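Local coordinates for conserved hypothetical protein (Sulfolobus solfataricus, PDB 2GF6) that is a putative thioesterase of the hot-dog superfamily that binds coenzyme A and probably hydrolyses fatty acyl-CoA thioesters, at residues A[7-12]-A[77-82]. Numbering follows the deposited sequence.
Sequences YVFEDV and LTVLLN
Five backbone hydrogen bonds join residues 7-11 antiparallel to 77-81, four of them within strand 8-12. In one hydrogen-bonded pair Val-79 N gives its hydrogen to Phe-9 O at 2.7 Å, almost along the C=O axis, and Phe-9 N bonds Val-79 O at 3.0 Å. Asp-11 and Leu-77 repeat the pattern: Leu-77 N reaches Asp-11 O at 2.7 Å in the carbonyl plane, whereas Asp-11 N bonds Leu-77 O at 3.0 Å from 30° above the Leu-77 carbonyl plane, off its lone pairs. Leu-81 N bonds Tyr-7 O at 2.8 Å, just before the strand begins. In the non-hydrogen-bonded pairs, Val-8 and Glu-10 make CA-H...O contacts to Val-79 O and Leu-77 O, which already accept N-H bonds. Glu-10 and Thr-78 run side by side on one face; Thr-78 OG1, beside its backbone N (chi1 -68°), donates a weak hydrogen bond to Glu-10 OE2 at 3.1 Å, and Thr-78 CG2 lies against Val-8 CG1. On the opposite face Asp-11 OD1 accepts Val-12 N through its anti lone pair at 2.9 Å, while Arg-31 (salt bridge) and Asn-35 (hydrogen bond) hold OD2. Helix 26-45 also meets Phe-9 and Val-79 through Thr-36. Thr-78 and Leu-80 turn their backbone groups to strand 90-99, bonding Leu-98 and Lys-96, so 8-12 is an outer strand of the curved antiparallel sheet that wraps the long helix in the hot-dog fold.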
# COMPACT_ATOMS: atom_id res chain seq x y z
N TYR A 7 19.93 15.61 -7.02
CA TYR A 7 20.04 14.23 -7.42
C TYR A 7 20.13 13.33 -6.22
O TYR A 7 20.10 12.13 -6.39
CB TYR A 7 21.26 14.04 -8.32
CG TYR A 7 21.20 14.86 -9.59
CD1 TYR A 7 20.25 14.59 -10.57
CD2 TYR A 7 22.07 15.90 -9.81
CE1 TYR A 7 20.17 15.34 -11.73
CE2 TYR A 7 22.00 16.66 -10.97
CZ TYR A 7 21.05 16.38 -11.92
OH TYR A 7 20.99 17.12 -13.09
N VAL A 8 20.27 13.91 -5.01
CA VAL A 8 20.43 13.16 -3.76
C VAL A 8 19.18 13.32 -2.89
O VAL A 8 18.76 14.43 -2.60
CB VAL A 8 21.66 13.66 -2.94
CG1 VAL A 8 22.01 12.67 -1.81
CG2 VAL A 8 22.88 13.87 -3.84
N PHE A 9 18.62 12.19 -2.46
CA PHE A 9 17.48 12.17 -1.53
C PHE A 9 17.73 11.19 -0.40
O PHE A 9 18.17 10.08 -0.65
CB PHE A 9 16.22 11.74 -2.28
CG PHE A 9 14.98 11.71 -1.42
CD1 PHE A 9 14.34 12.89 -1.08
CD2 PHE A 9 14.46 10.52 -0.96
CE1 PHE A 9 13.21 12.88 -0.29
CE2 PHE A 9 13.33 10.50 -0.16
CZ PHE A 9 12.71 11.69 0.18
N GLU A 10 17.40 11.58 0.83
CA GLU A 10 17.53 10.66 1.96
C GLU A 10 16.20 10.31 2.59
O GLU A 10 15.31 11.17 2.71
CB GLU A 10 18.45 11.24 3.04
CG GLU A 10 19.70 11.84 2.48
CD GLU A 10 20.74 11.99 3.54
OE1 GLU A 10 20.55 12.80 4.47
OE2 GLU A 10 21.74 11.25 3.45
N ASP A 11 16.06 9.04 2.99
CA ASP A 11 14.83 8.53 3.58
C ASP A 11 15.17 7.46 4.61
O ASP A 11 16.31 7.07 4.77
CB ASP A 11 13.91 7.98 2.48
CG ASP A 11 12.43 8.35 2.72
OD1 ASP A 11 12.01 8.39 3.90
OD2 ASP A 11 11.71 8.63 1.73
N VAL A 12 14.15 7.01 5.33
CA VAL A 12 14.32 6.03 6.42
C VAL A 12 13.24 4.96 6.25
O VAL A 12 12.09 5.27 5.87
CB VAL A 12 14.25 6.74 7.82
CG1 VAL A 12 12.87 7.37 8.05
CG2 VAL A 12 14.59 5.79 8.95
N LEU A 77 18.53 5.61 4.33
CA LEU A 77 18.89 5.35 2.94
C LEU A 77 19.17 6.65 2.20
O LEU A 77 18.65 7.70 2.54
CB LEU A 77 17.76 4.62 2.22
CG LEU A 77 17.20 3.39 2.92
CD1 LEU A 77 16.09 2.85 2.12
CD2 LEU A 77 18.25 2.32 3.15
N THR A 78 20.03 6.56 1.19
CA THR A 78 20.34 7.66 0.33
C THR A 78 20.02 7.14 -1.07
O THR A 78 20.50 6.10 -1.46
CB THR A 78 21.84 8.06 0.46
OG1 THR A 78 22.07 8.63 1.75
CG2 THR A 78 22.25 9.07 -0.61
N VAL A 79 19.14 7.84 -1.78
CA VAL A 79 18.89 7.53 -3.17
C VAL A 79 19.67 8.55 -4.02
O VAL A 79 19.65 9.74 -3.77
CB VAL A 79 17.36 7.56 -3.50
CG1 VAL A 79 17.07 6.93 -4.85
CG2 VAL A 79 16.55 6.88 -2.39
N LEU A 80 20.39 8.02 -5.02
CA LEU A 80 21.11 8.79 -6.03
C LEU A 80 20.36 8.69 -7.36
O LEU A 80 20.07 7.60 -7.83
CB LEU A 80 22.54 8.25 -6.19
CG LEU A 80 23.36 8.08 -4.91
CD1 LEU A 80 24.76 7.63 -5.18
CD2 LEU A 80 23.41 9.37 -4.12
N LEU A 81 20.06 9.83 -7.97
CA LEU A 81 19.33 9.85 -9.23
C LEU A 81 20.20 10.27 -10.41
O LEU A 81 21.01 11.19 -10.30
CB LEU A 81 18.15 10.82 -9.13
CG LEU A 81 16.99 10.60 -10.12
CD1 LEU A 81 16.20 9.33 -9.79
CD2 LEU A 81 16.10 11.81 -10.08
N ASN A 82 20.01 9.59 -11.54
CA ASN A 82 20.62 9.98 -12.79
C ASN A 82 19.57 10.03 -13.90
O ASN A 82 19.30 9.02 -14.54
CB ASN A 82 21.71 8.98 -13.17
CG ASN A 82 22.50 9.40 -14.42
OD1 ASN A 82 23.11 10.46 -14.42
ND2 ASN A 82 22.50 8.56 -15.46